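Local coordinates for protein probable TonB-dependent receptor (Pseudomonas aeruginosa, PDB 4K3F) that probably binds methionine in the periplasm as a lipoprotein of the NlpA family, and holds selenomethionine in its pocket in this crystal, at residues F37-Y40 with V41-N44; Q58-P61 with Y62-F66; E65-A69 with K70-L74; A110-G113 with G114-L117; E152-A155 with A156-P159. All coordinates share one frame; numbering follows the deposited sequence.

How the interactions relate
Every contact is local, and they follow one another along the chain; only interactions 2 and 3 overlap, sharing Glu65 and Phe66. Interaction 1 closes the turn from strand 30-36 into helix 42-48. Interaction 2 begins helix 60-70 after strand 54-59, and interaction 3 ends that helix and leads into strand 75-82. Interaction 4 is the first part of helix 110-122. Interaction 5 turns strand 149-153 toward helix 158-161. The two mixed sheets are consistent with a periplasmic binding protein fold. Interactions 1, 2 and 4 all touch the selenomethionine. Tyr40 O receives a probable hydrogen bond from Tyr62 OH, and His59 NE2 is similarly linked to Asn112 OD1. Tyr40 also packs on Ala155 of interaction 5.

Interaction 1. Residues F37-Y40 with V41-N44; sequences FTDY and VQPN. With MSE (selenomethionine), chain B.
Asp39 OD2 is gripped by two backbone N-H groups. Gln42 N donates to Asp39 OD2 over 2.7 Å in a nearly straight bond of 174°. Val41 N donates to the same Asp39 OD2 at 2.9 Å, from well above the carboxylate plane. Gln42 N comes closer to that plane, on the syn side, and both donors reach the oxygen from the same face. Asp39 CG sits between its own N and carbonyl carbon (chi1 73°), which turns the carboxylate onto the turn that follows. The other oxygen, Asp39 OD1, lies 3.5 Å from Gln42 CB. The bond to Val41 N closes an Asx turn, and the one to Gln42 N reaches the first residue of helix 42-48. The turn lies in the loop after strand 30-36 of the six-stranded sheet. Phe37 CB packs on Pro43 CG at 3.7 Å, and Phe37 CD2 meets Gln42 CB at 3.9 Å. Ala8 of strand 3-9 touches both Phe37 and Pro43. Tyr40 turns to the ligand pocket. The methyl carbon CE of the selenomethionine stands over one face of the Tyr40 ring, 3.4 Å above its plane and over its centre. Tyr40 OH is hydrogen-bonded to Asn173 OD1.

Interaction 2. Residues Q58-P61 with Y62-F66; sequences QHQP and YLDEF. With MSE (selenomethionine), chain B.
The selenomethionine pocket is lined here by the start of helix 60-70, with His59 at the N-cap. His59 ND1 accepts from Tyr62 N at 3.2 Å, a capping bond that fixes how the imidazole is turned. The donor lies near the ring plane, tilted 17° from it. The selenium of the ligand stands over one face of this ring, offset toward the rim, 3.4 Å from His59 NE2. That same NE2 is hydrogen-bonded to Asn112 OD1, so both ring nitrogens are engaged. Tyr62 CG is anti to the backbone N (chi1 -175°), which brings its ring to the ligand's methyl group; CE lies over the ring centre. Tyr62 OH bonds to Tyr40 O. Gln58 crosses Tyr62 at about a right angle, and its NE2 bonds to Asn44 OD1. On the outer side of the helix, Gln60 NE2 donates to Asp64 OD1 at 3.1 Å and 173°. Gln58 OE1 meets the edge of the Tyr62 ring in its plane, 3.2 Å from Tyr62 CD1.

Interaction 3. Residues E65-A69 with K70-L74; sequences EFNKA and KGTDL
Asn67 OD1 accepts from Thr72 OG1 at 2.7 Å, in the carbonyl plane and on a lone pair. Leu74 N donates to the same Asn67 OD1 at 3.1 Å, from above that plane. The other end of the amide is used too: Asn67 ND2 donates to Leu74 O at 2.9 Å. Three bonds therefore tie this amide to the chain leaving the helix and fix which end is oxygen. Lys70 folds back over Phe66. Lys70 CG makes a CH-pi contact over the ring face, 3.5 Å from Phe66 CE1. Bends at chi2 and chi4 return Lys70 NZ to the same ring, for an off-centre cation-pi contact 4.2 Å from its centroid. Behind these side chains lies the end of the helix. Lys70 N donates to Phe66 O. Gly71 takes positive phi (67°); its N makes a weak bond to Asn67 O, and Thr72 N donates to the same oxygen at 3.2 Å. A water bridges Asn67 O and Thr72 O. The turn closes the C-terminal end of helix 60-70 and leads into strand 75-82. Its inner side rests on helix 42-48, where Phe66 touches Asn44 and Leu74 packs on Asn44, Val47 and Ser48.

Interaction 4. Residues A110-G113 with G114-L117; sequences ATNG and GRAL. With MSE (selenomethionine), chain B.
Gly114 N donates to Ala110 O at 3.0 Å, the first of four successive helical bonds from residue i+4 back to residue i in helix 110-122. Gly113 and Gly114 follow one another in a buried turn of the helix. Arg115 follows, and its N donates to Thr111 O. Its side chain runs extended from CG to NE beside Asn112, pointing the same way. CG anti to the backbone N (chi1 168°) sends it toward the ligand. Arg115 NH1 donates to OXT of the selenomethionine carboxylate at 2.8 Å, with an N-H...O angle of 133°. A weak bond of 3.4 Å joins Arg115 NH1 to Asn112 OD1, at the guanidinium edge. Asn112 ND2 is hydrogen-bonded to Asp109 OD2 and lies 3.5 Å from the ligand selenium. Arg115 NH2 forms a salt bridge with Glu190. Ala116 N and Leu117 N complete the helical bonds, to Asn112 O and Gly113 O. Ala116 and Leu117 pack on strand 103-107, while Thr111 faces helix 60-70 and strand 54-59.

Interaction 5. Residues E152-A155 with A156-P159; sequences ELEA and ATLP
The chain leaves strand 149-153 in extended form and folds at Ala155 into a short 3-10 turn that runs into the weakly bonded start of helix 158-161. This strand lies at one edge of the five-stranded sheet. Glu154 O accepts twice from one residue. Thr157 N donates to Glu154 O at 2.9 Å from above the carbonyl plane, and Thr157 OG1 donates to Glu154 O at 2.8 Å in that plane, on a lone pair. With chi1 at 75°, Thr157 OG1 points back at the end of the strand. The Glu154 side chain bends at chi2 and curls over the turn. Its OE1 accepts from Ala156 N at 2.8 Å, with the donor above the carboxylate plane. Leu158 N gives a weak bond of 3.4 Å to Ala155 O. Ala155 packs on Tyr40 and Asn171 of the ligand pocket. Leu158 faces strand 103-107, touching Val105 and Pro107. Its methyl CD2 also rests 3.8 Å from Leu153 CB.

Interaction 1. Residues F37-Y40 with V41-N44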
loop_
_atom_site.group_PDB
_atom_site.type_symbol
_atom_site.label_atom_id
_atom_site.label_comp_id
_atom_site.label_asym_id
_atom_site.label_seq_id
_atom_site.Cartn_x
_atom_site.Cartn_y
_atom_site.Cartn_z
ATOM N N PHE A 37 -11.033 -0.766 7.948
ATOM C CA PHE A 37 -10.803 -2.203 7.807
ATOM C C PHE A 37 -9.319 -2.474 8.005
ATOM O O PHE A 37 -8.485 -1.647 7.654
ATOM C CB PHE A 37 -11.212 -2.664 6.412
ATOM C CG PHE A 37 -12.691 -2.669 6.205
ATOM C CD1 PHE A 37 -13.344 -1.518 5.803
ATOM C CD2 PHE A 37 -13.430 -3.826 6.411
ATOM C CE1 PHE A 37 -14.724 -1.517 5.621
ATOM C CE2 PHE A 37 -14.792 -3.824 6.227
ATOM C CZ PHE A 37 -15.436 -2.651 5.817
ATOM N N THR A 38 -8.957 -3.635 8.549
ATOM C CA THR A 38 -7.552 -3.884 8.778
ATOM C C THR A 38 -6.867 -4.702 7.659
ATOM O O THR A 38 -5.645 -4.892 7.687
ATOM C CB THR A 38 -7.351 -4.623 10.098
ATOM O OG1 THR A 38 -8.027 -5.881 10.021
ATOM C CG2 THR A 38 -7.889 -3.799 11.236
ATOM N N ASP A 39 -7.649 -5.212 6.704
ATOM C CA ASP A 39 -7.161 -6.153 5.711
ATOM C C ASP A 39 -7.260 -5.619 4.274
ATOM O O ASP A 39 -7.843 -4.562 4.031
ATOM C CB ASP A 39 -7.971 -7.448 5.796
ATOM C CG ASP A 39 -9.379 -7.281 5.242
ATOM O OD1 ASP A 39 -10.146 -6.420 5.755
ATOM O OD2 ASP A 39 -9.679 -7.981 4.246
ATOM N N TYR A 40 -6.688 -6.383 3.351
ATOM C CA TYR A 40 -6.586 -5.986 1.974
ATOM C C TYR A 40 -7.652 -6.615 1.056
ATOM O O TYR A 40 -7.606 -6.442 -0.152
ATOM C CB TYR A 40 -5.207 -6.366 1.466
ATOM C CG TYR A 40 -4.019 -5.494 1.844
ATOM C CD1 TYR A 40 -4.152 -4.264 2.476
ATOM C CD2 TYR A 40 -2.729 -5.932 1.515
ATOM C CE1 TYR A 40 -3.025 -3.476 2.756
ATOM C CE2 TYR A 40 -1.632 -5.150 1.755
ATOM C CZ TYR A 40 -1.755 -3.921 2.383
ATOM O OH TYR A 40 -0.602 -3.170 2.622
ATOM N N VAL A 41 -8.635 -7.291 1.633
ATOM C CA VAL A 41 -9.666 -7.981 0.831
ATOM C C VAL A 41 -11.027 -7.355 1.021
ATOM O O VAL A 41 -11.671 -6.896 0.056
ATOM C CB VAL A 41 -9.686 -9.504 1.136
ATOM C CG1 VAL A 41 -10.816 -10.225 0.391
ATOM C CG2 VAL A 41 -8.339 -10.120 0.765
ATOM N N GLN A 42 -11.465 -7.280 2.277
ATOM C CA GLN A 42 -12.828 -6.821 2.553
ATOM C C GLN A 42 -13.175 -5.423 2.015
ATOM O O GLN A 42 -14.331 -5.217 1.600
ATOM C CB GLN A 42 -13.190 -6.956 4.053
ATOM C CG GLN A 42 -13.165 -8.412 4.580
ATOM C CD GLN A 42 -13.929 -9.411 3.685
ATOM O OE1 GLN A 42 -13.379 -10.430 3.257
ATOM N NE2 GLN A 42 -15.169 -9.110 3.388
ATOM N N PRO A 43 -12.231 -4.464 1.997
ATOM C CA PRO A 43 -12.612 -3.156 1.409
ATOM C C PRO A 43 -13.104 -3.269 -0.043
ATOM O O PRO A 43 -14.020 -2.513 -0.441
ATOM C CB PRO A 43 -11.340 -2.279 1.588
ATOM C CG PRO A 43 -10.647 -2.927 2.750
ATOM C CD PRO A 43 -10.880 -4.412 2.592
ATOM N N ASN A 44 -12.532 -4.197 -0.829
ATOM C CA ASN A 44 -12.943 -4.368 -2.190
ATOM C C ASN A 44 -14.249 -5.132 -2.265
ATOM O O ASN A 44 -15.148 -4.792 -3.022
ATOM C CB ASN A 44 -11.862 -5.082 -2.969
ATOM C CG ASN A 44 -10.829 -4.150 -3.510
ATOM O OD1 ASN A 44 -11.054 -2.958 -3.614
ATOM N ND2 ASN A 44 -9.667 -4.701 -3.890
HETATM N N MSE B 300 -0.881 0.970 1.362
HETATM C CA MSE B 300 -0.319 -0.268 0.751
HETATM C C MSE B 300 0.952 0.143 0.015
HETATM O O MSE B 300 0.955 1.169 -0.673
HETATM O OXT MSE B 300 1.969 -0.556 0.094
HETATM C CB MSE B 300 -1.315 -0.937 -0.211
HETATM C CG MSE B 300 -0.771 -2.210 -0.815
HETATM SE SE MSE B 300 -2.016 -2.911 -2.163
HETATM C CE MSE B 300 -3.449 -3.419 -1.043
#

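Interaction 2. Residues Q58-P61 with Y62-F66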
loop_
_atom_site.group_PDB
_atom_site.type_symbol
_atom_site.label_atom_id
_atom_site.label_comp_id
_atom_site.label_asym_id
_atom_site.label_seq_id
_atom_site.Cartn_x
_atom_site.Cartn_y
_atom_site.Cartn_z
ATOM N N GLN A 58 -5.477 0.695 -1.606
ATOM C CA GLN A 58 -4.662 -0.184 -2.502
ATOM C C GLN A 58 -4.019 0.633 -3.600
ATOM O O GLN A 58 -4.383 1.807 -3.814
ATOM C CB GLN A 58 -5.539 -1.279 -3.114
ATOM C CG GLN A 58 -6.446 -0.756 -4.238
ATOM C CD GLN A 58 -7.631 -1.664 -4.448
ATOM O OE1 GLN A 58 -7.491 -2.860 -4.723
ATOM N NE2 GLN A 58 -8.802 -1.133 -4.210
ATOM N N HIS A 59 -3.060 0.015 -4.286
ATOM C CA HIS A 59 -2.481 0.594 -5.479
ATOM C C HIS A 59 -3.088 -0.088 -6.710
ATOM O O HIS A 59 -3.855 -1.036 -6.619
ATOM C CB HIS A 59 -0.944 0.529 -5.474
ATOM C CG HIS A 59 -0.354 -0.814 -5.070
ATOM N ND1 HIS A 59 -0.566 -1.979 -5.799
ATOM C CD2 HIS A 59 0.435 -1.171 -4.032
ATOM C CE1 HIS A 59 0.085 -2.983 -5.227
ATOM N NE2 HIS A 59 0.719 -2.509 -4.159
ATOM N N GLN A 60 -2.800 0.452 -7.873
ATOM C CA GLN A 60 -3.432 -0.027 -9.113
ATOM C C GLN A 60 -3.030 -1.436 -9.467
ATOM O O GLN A 60 -3.885 -2.227 -9.870
ATOM C CB GLN A 60 -3.202 0.951 -10.283
ATOM C CG GLN A 60 -4.027 0.628 -11.527
ATOM C CD GLN A 60 -5.384 1.264 -11.571
ATOM O OE1 GLN A 60 -5.541 2.476 -11.311
ATOM N NE2 GLN A 60 -6.385 0.469 -11.982
ATOM N N PRO A 61 -1.732 -1.792 -9.331
ATOM C CA PRO A 61 -1.438 -3.193 -9.612
ATOM C C PRO A 61 -2.267 -4.172 -8.789
ATOM O O PRO A 61 -2.772 -5.155 -9.317
ATOM C CB PRO A 61 0.046 -3.300 -9.342
ATOM C CG PRO A 61 0.564 -1.908 -9.633
ATOM C CD PRO A 61 -0.508 -0.970 -9.186
ATOM N N TYR A 62 -2.445 -3.879 -7.532
ATOM C CA TYR A 62 -3.240 -4.734 -6.634
ATOM C C TYR A 62 -4.703 -4.807 -7.104
ATOM O O TYR A 62 -5.287 -5.902 -7.184
ATOM C CB TYR A 62 -3.145 -4.222 -5.186
ATOM C CG TYR A 62 -3.852 -5.129 -4.225
ATOM C CD1 TYR A 62 -5.201 -4.977 -3.980
ATOM C CD2 TYR A 62 -3.179 -6.201 -3.592
ATOM C CE1 TYR A 62 -5.864 -5.807 -3.119
ATOM C CE2 TYR A 62 -3.845 -7.049 -2.722
ATOM C CZ TYR A 62 -5.177 -6.856 -2.493
ATOM O OH TYR A 62 -5.841 -7.740 -1.641
ATOM N N LEU A 63 -5.259 -3.672 -7.465
ATOM C CA LEU A 63 -6.641 -3.597 -7.920
ATOM C C LEU A 63 -6.811 -4.457 -9.152
ATOM O O LEU A 63 -7.792 -5.187 -9.293
ATOM C CB LEU A 63 -7.051 -2.148 -8.197
ATOM C CG LEU A 63 -8.426 -2.019 -8.799
ATOM C CD1 LEU A 63 -9.524 -2.546 -7.896
ATOM C CD2 LEU A 63 -8.685 -0.575 -9.244
ATOM N N ASP A 64 -5.912 -4.268 -10.112
ATOM C CA ASP A 64 -6.067 -4.981 -11.389
ATOM C C ASP A 64 -6.048 -6.514 -11.171
ATOM O O ASP A 64 -6.868 -7.295 -11.754
ATOM C CB ASP A 64 -4.950 -4.590 -12.366
ATOM C CG ASP A 64 -5.027 -3.140 -12.835
ATOM O OD1 ASP A 64 -6.067 -2.495 -12.688
ATOM O OD2 ASP A 64 -3.993 -2.647 -13.396
ATOM N N GLU A 65 -5.095 -6.970 -10.344
ATOM C CA GLU A 65 -4.996 -8.370 -9.992
ATOM C C GLU A 65 -6.199 -8.841 -9.197
ATOM O O GLU A 65 -6.708 -9.951 -9.422
ATOM C CB GLU A 65 -3.705 -8.604 -9.206
ATOM C CG GLU A 65 -3.501 -10.025 -8.718
ATOM C CD GLU A 65 -3.516 -11.093 -9.800
ATOM O OE1 GLU A 65 -3.238 -10.804 -10.991
ATOM O OE2 GLU A 65 -3.737 -12.260 -9.423
ATOM N N PHE A 66 -6.701 -7.969 -8.287
ATOM C CA PHE A 66 -7.891 -8.319 -7.514
ATOM C C PHE A 66 -9.105 -8.498 -8.441
ATOM O O PHE A 66 -9.828 -9.494 -8.359
ATOM C CB PHE A 66 -8.098 -7.290 -6.390
ATOM C CG PHE A 66 -9.056 -7.761 -5.320
ATOM C CD1 PHE A 66 -10.415 -7.730 -5.532
ATOM C CD2 PHE A 66 -8.569 -8.214 -4.113
ATOM C CE1 PHE A 66 -11.279 -8.179 -4.553
ATOM C CE2 PHE A 66 -9.429 -8.624 -3.119
ATOM C CZ PHE A 66 -10.782 -8.626 -3.360
HETATM N N MSE B 300 -0.881 0.970 1.362
HETATM C CA MSE B 300 -0.319 -0.268 0.751
HETATM C C MSE B 300 0.952 0.143 0.015
HETATM O O MSE B 300 0.955 1.169 -0.673
HETATM O OXT MSE B 300 1.969 -0.556 0.094
HETATM C CB MSE B 300 -1.315 -0.937 -0.211
HETATM C CG MSE B 300 -0.771 -2.210 -0.815
HETATM SE SE MSE B 300 -2.016 -2.911 -2.163
HETATM C CE MSE B 300 -3.449 -3.419 -1.043
#

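Interaction 3. Residues E65-A69 with K70-L74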
loop_
_atom_site.group_PDB
_atom_site.type_symbol
_atom_site.label_atom_id
_atom_site.label_comp_id
_atom_site.label_asym_id
_atom_site.label_seq_id
_atom_site.Cartn_x
_atom_site.Cartn_y
_atom_site.Cartn_z
ATOM N N GLU A 65 -5.095 -6.970 -10.344
ATOM C CA GLU A 65 -4.996 -8.370 -9.992
ATOM C C GLU A 65 -6.199 -8.841 -9.197
ATOM O O GLU A 65 -6.708 -9.951 -9.422
ATOM C CB GLU A 65 -3.705 -8.604 -9.206
ATOM C CG GLU A 65 -3.501 -10.025 -8.718
ATOM C CD GLU A 65 -3.516 -11.093 -9.800
ATOM O OE1 GLU A 65 -3.238 -10.804 -10.991
ATOM O OE2 GLU A 65 -3.737 -12.260 -9.423
ATOM N N PHE A 66 -6.701 -7.969 -8.287
ATOM C CA PHE A 66 -7.891 -8.319 -7.514
ATOM C C PHE A 66 -9.105 -8.498 -8.441
ATOM O O PHE A 66 -9.828 -9.494 -8.359
ATOM C CB PHE A 66 -8.098 -7.290 -6.390
ATOM C CG PHE A 66 -9.056 -7.761 -5.320
ATOM C CD1 PHE A 66 -10.415 -7.730 -5.532
ATOM C CD2 PHE A 66 -8.569 -8.214 -4.113
ATOM C CE1 PHE A 66 -11.279 -8.179 -4.553
ATOM C CE2 PHE A 66 -9.429 -8.624 -3.119
ATOM C CZ PHE A 66 -10.782 -8.626 -3.360
ATOM N N ASN A 67 -9.350 -7.562 -9.355
ATOM C CA ASN A 67 -10.442 -7.734 -10.299
ATOM C C ASN A 67 -10.305 -8.975 -11.162
ATOM O O ASN A 67 -11.297 -9.660 -11.460
ATOM C CB ASN A 67 -10.509 -6.527 -11.222
ATOM C CG ASN A 67 -11.167 -5.298 -10.575
ATOM O OD1 ASN A 67 -12.102 -5.374 -9.772
ATOM N ND2 ASN A 67 -10.733 -4.154 -11.014
ATOM N N LYS A 68 -9.080 -9.261 -11.588
ATOM C CA LYS A 68 -8.824 -10.482 -12.346
ATOM C C LYS A 68 -9.182 -11.724 -11.506
ATOM O O LYS A 68 -9.941 -12.585 -11.963
ATOM C CB LYS A 68 -7.378 -10.542 -12.789
ATOM C CG LYS A 68 -7.012 -11.806 -13.546
ATOM C CD LYS A 68 -5.526 -11.817 -13.895
ATOM C CE LYS A 68 -5.168 -13.051 -14.713
ATOM N NZ LYS A 68 -5.337 -14.293 -13.921
ATOM N N ALA A 69 -8.655 -11.798 -10.282
ATOM C CA ALA A 69 -8.858 -12.968 -9.442
ATOM C C ALA A 69 -10.314 -13.173 -9.049
ATOM O O ALA A 69 -10.800 -14.292 -9.005
ATOM C CB ALA A 69 -8.005 -12.899 -8.219
ATOM N N LYS A 70 -10.996 -12.087 -8.736
ATOM C CA LYS A 70 -12.357 -12.169 -8.239
ATOM C C LYS A 70 -13.452 -11.993 -9.274
ATOM O O LYS A 70 -14.629 -12.148 -8.961
ATOM C CB LYS A 70 -12.505 -11.118 -7.136
ATOM C CG LYS A 70 -11.606 -11.359 -5.964
ATOM C CD LYS A 70 -11.647 -12.810 -5.498
ATOM C CE LYS A 70 -11.210 -12.973 -4.058
ATOM N NZ LYS A 70 -9.904 -12.323 -3.790
ATOM N N GLY A 71 -13.087 -11.620 -10.490
ATOM C CA GLY A 71 -14.051 -11.316 -11.553
ATOM C C GLY A 71 -14.904 -10.082 -11.318
ATOM O O GLY A 71 -16.073 -10.042 -11.697
ATOM N N THR A 72 -14.305 -9.077 -10.690
ATOM C CA THR A 72 -15.008 -7.826 -10.373
ATOM C C THR A 72 -14.586 -6.706 -11.306
ATOM O O THR A 72 -13.709 -6.864 -12.163
ATOM C CB THR A 72 -14.768 -7.436 -8.899
ATOM O OG1 THR A 72 -13.374 -7.440 -8.596
ATOM C CG2 THR A 72 -15.480 -8.467 -7.993
ATOM N N ASP A 73 -15.226 -5.561 -11.160
ATOM C CA ASP A 73 -14.955 -4.481 -12.103
ATOM C C ASP A 73 -14.876 -3.150 -11.403
ATOM O O ASP A 73 -15.392 -2.122 -11.890
ATOM C CB ASP A 73 -15.917 -4.485 -13.300
ATOM C CG ASP A 73 -17.248 -3.916 -13.005
ATOM O OD1 ASP A 73 -17.689 -4.000 -11.845
ATOM O OD2 ASP A 73 -17.865 -3.380 -13.963
ATOM N N LEU A 74 -14.182 -3.135 -10.264
ATOM C CA LEU A 74 -13.913 -1.906 -9.561
ATOM C C LEU A 74 -12.952 -1.035 -10.371
ATOM O O LEU A 74 -12.103 -1.547 -11.093
ATOM C CB LEU A 74 -13.332 -2.201 -8.176
ATOM C CG LEU A 74 -14.232 -2.994 -7.249
ATOM C CD1 LEU A 74 -13.500 -3.228 -5.931
ATOM C CD2 LEU A 74 -15.563 -2.334 -7.013
HETATM O O HOH W 1 -12.853 -8.960 -14.019
#

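Interaction 4. Residues A110-G113 with G114-L117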
loop_
_atom_site.group_PDB
_atom_site.type_symbol
_atom_site.label_atom_id
_atom_site.label_comp_id
_atom_site.label_asym_id
_atom_site.label_seq_id
_atom_site.Cartn_x
_atom_site.Cartn_y
_atom_site.Cartn_z
ATOM N N ALA A 110 0.255 -11.454 -5.185
ATOM C CA ALA A 110 1.093 -11.383 -6.373
ATOM C C ALA A 110 1.831 -10.036 -6.543
ATOM O O ALA A 110 3.043 -10.002 -6.860
ATOM C CB ALA A 110 0.261 -11.683 -7.627
ATOM N N THR A 111 1.121 -8.918 -6.366
ATOM C CA THR A 111 1.737 -7.624 -6.625
ATOM C C THR A 111 2.639 -7.116 -5.509
ATOM O O THR A 111 3.688 -6.578 -5.782
ATOM C CB THR A 111 0.730 -6.542 -7.051
ATOM O OG1 THR A 111 -0.203 -6.249 -5.993
ATOM C CG2 THR A 111 -0.032 -7.019 -8.264
ATOM N N ASN A 112 2.255 -7.295 -4.264
ATOM C CA ASN A 112 3.140 -6.872 -3.183
ATOM C C ASN A 112 4.336 -7.820 -2.971
ATOM O O ASN A 112 5.420 -7.359 -2.574
ATOM C CB ASN A 112 2.363 -6.571 -1.914
ATOM C CG ASN A 112 1.462 -5.391 -2.079
ATOM O OD1 ASN A 112 1.911 -4.243 -2.205
ATOM N ND2 ASN A 112 0.192 -5.655 -2.039
ATOM N N GLY A 113 4.146 -9.104 -3.286
ATOM C CA GLY A 113 5.256 -10.063 -3.322
ATOM C C GLY A 113 6.248 -9.669 -4.422
ATOM O O GLY A 113 7.446 -9.572 -4.182
ATOM N N GLY A 114 5.749 -9.388 -5.626
ATOM C CA GLY A 114 6.609 -9.024 -6.740
ATOM C C GLY A 114 7.372 -7.753 -6.465
ATOM O O GLY A 114 8.544 -7.651 -6.738
ATOM N N ARG A 115 6.649 -6.768 -5.927
ATOM C CA ARG A 115 7.213 -5.507 -5.498
ATOM C C ARG A 115 8.384 -5.685 -4.495
ATOM O O ARG A 115 9.429 -5.051 -4.624
ATOM C CB ARG A 115 6.091 -4.715 -4.875
ATOM C CG ARG A 115 6.473 -3.496 -4.121
ATOM C CD ARG A 115 5.220 -2.924 -3.484
ATOM N NE ARG A 115 5.470 -1.564 -3.141
ATOM C CZ ARG A 115 4.595 -0.762 -2.550
ATOM N NH1 ARG A 115 3.405 -1.230 -2.175
ATOM N NH2 ARG A 115 4.942 0.473 -2.304
ATOM N N ALA A 116 8.175 -6.558 -3.509
ATOM C CA ALA A 116 9.195 -6.870 -2.528
ATOM C C ALA A 116 10.414 -7.485 -3.182
ATOM O O ALA A 116 11.542 -7.082 -2.881
ATOM C CB ALA A 116 8.630 -7.808 -1.466
ATOM N N LEU A 117 10.191 -8.445 -4.115
ATOM C CA LEU A 117 11.324 -9.067 -4.804
ATOM C C LEU A 117 12.099 -8.015 -5.621
ATOM O O LEU A 117 13.334 -8.061 -5.707
ATOM C CB LEU A 117 10.853 -10.196 -5.704
ATOM C CG LEU A 117 10.356 -11.433 -4.961
ATOM C CD1 LEU A 117 9.667 -12.398 -5.925
ATOM C CD2 LEU A 117 11.522 -12.126 -4.268
HETATM N N MSE B 300 -0.881 0.970 1.362
HETATM C CA MSE B 300 -0.319 -0.268 0.751
HETATM C C MSE B 300 0.952 0.143 0.015
HETATM O O MSE B 300 0.955 1.169 -0.673
HETATM O OXT MSE B 300 1.969 -0.556 0.094
HETATM C CB MSE B 300 -1.315 -0.937 -0.211
HETATM C CG MSE B 300 -0.771 -2.210 -0.815
HETATM SE SE MSE B 300 -2.016 -2.911 -2.163
HETATM C CE MSE B 300 -3.449 -3.419 -1.043
#

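Interaction 5. Residues E152-A155 with A156-P159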
loop_
_atom_site.group_PDB
_atom_site.type_symbol
_atom_site.label_atom_id
_atom_site.label_comp_id
_atom_site.label_asym_id
_atom_site.label_seq_id
_atom_site.Cartn_x
_atom_site.Cartn_y
_atom_site.Cartn_z
ATOM N N GLU A 152 6.951 -16.214 2.364
ATOM C CA GLU A 152 5.809 -15.443 1.897
ATOM C C GLU A 152 4.635 -15.652 2.859
ATOM O O GLU A 152 4.215 -16.757 3.071
ATOM C CB GLU A 152 5.413 -15.863 0.470
ATOM C CG GLU A 152 6.570 -15.795 -0.535
ATOM C CD GLU A 152 6.247 -16.441 -1.880
ATOM O OE1 GLU A 152 5.294 -16.014 -2.545
ATOM O OE2 GLU A 152 6.938 -17.386 -2.274
ATOM N N LEU A 153 4.151 -14.562 3.430
ATOM C CA LEU A 153 3.026 -14.569 4.369
ATOM C C LEU A 153 2.106 -13.388 4.120
ATOM O O LEU A 153 2.441 -12.441 3.413
ATOM C CB LEU A 153 3.487 -14.557 5.812
ATOM C CG LEU A 153 4.260 -15.810 6.272
ATOM C CD1 LEU A 153 4.845 -15.557 7.642
ATOM C CD2 LEU A 153 3.406 -17.056 6.313
ATOM N N GLU A 154 0.896 -13.470 4.658
ATOM C CA GLU A 154 -0.084 -12.420 4.363
ATOM C C GLU A 154 0.434 -11.070 4.888
ATOM O O GLU A 154 0.965 -10.962 5.992
ATOM C CB GLU A 154 -1.444 -12.762 4.959
ATOM C CG GLU A 154 -2.620 -12.034 4.279
ATOM C CD GLU A 154 -2.819 -10.587 4.735
ATOM O OE1 GLU A 154 -2.546 -10.285 5.904
ATOM O OE2 GLU A 154 -3.275 -9.743 3.918
ATOM N N ALA A 155 0.238 -10.028 4.082
ATOM C CA ALA A 155 0.816 -8.688 4.367
ATOM C C ALA A 155 0.620 -8.156 5.782
ATOM O O ALA A 155 1.534 -7.609 6.343
ATOM C CB ALA A 155 0.303 -7.659 3.393
ATOM N N ALA A 156 -0.589 -8.277 6.312
ATOM C CA ALA A 156 -0.906 -7.712 7.610
ATOM C C ALA A 156 -0.187 -8.414 8.759
ATOM O O ALA A 156 -0.035 -7.832 9.832
ATOM C CB ALA A 156 -2.407 -7.781 7.855
ATOM N N THR A 157 0.289 -9.627 8.519
ATOM C CA THR A 157 0.917 -10.429 9.556
ATOM C C THR A 157 2.417 -10.180 9.703
ATOM O O THR A 157 3.035 -10.669 10.634
ATOM C CB THR A 157 0.723 -11.937 9.334
ATOM O OG1 THR A 157 1.550 -12.415 8.284
ATOM C CG2 THR A 157 -0.741 -12.319 9.098
ATOM N N LEU A 158 3.011 -9.455 8.756
ATOM C CA LEU A 158 4.440 -9.323 8.759
ATOM C C LEU A 158 5.026 -8.577 9.984
ATOM O O LEU A 158 6.091 -8.978 10.487
ATOM C CB LEU A 158 4.946 -8.742 7.428
ATOM C CG LEU A 158 4.549 -9.489 6.142
ATOM C CD1 LEU A 158 5.453 -9.028 4.970
ATOM C CD2 LEU A 158 4.604 -10.988 6.270
ATOM N N PRO A 159 4.355 -7.543 10.496
ATOM C CA PRO A 159 4.968 -6.884 11.687
ATOM C C PRO A 159 5.074 -7.816 12.879
ATOM O O PRO A 159 6.026 -7.717 13.645
ATOM C CB PRO A 159 3.999 -5.737 11.990
ATOM C CG PRO A 159 3.421 -5.398 10.638
ATOM C CD PRO A 159 3.274 -6.707 9.922
#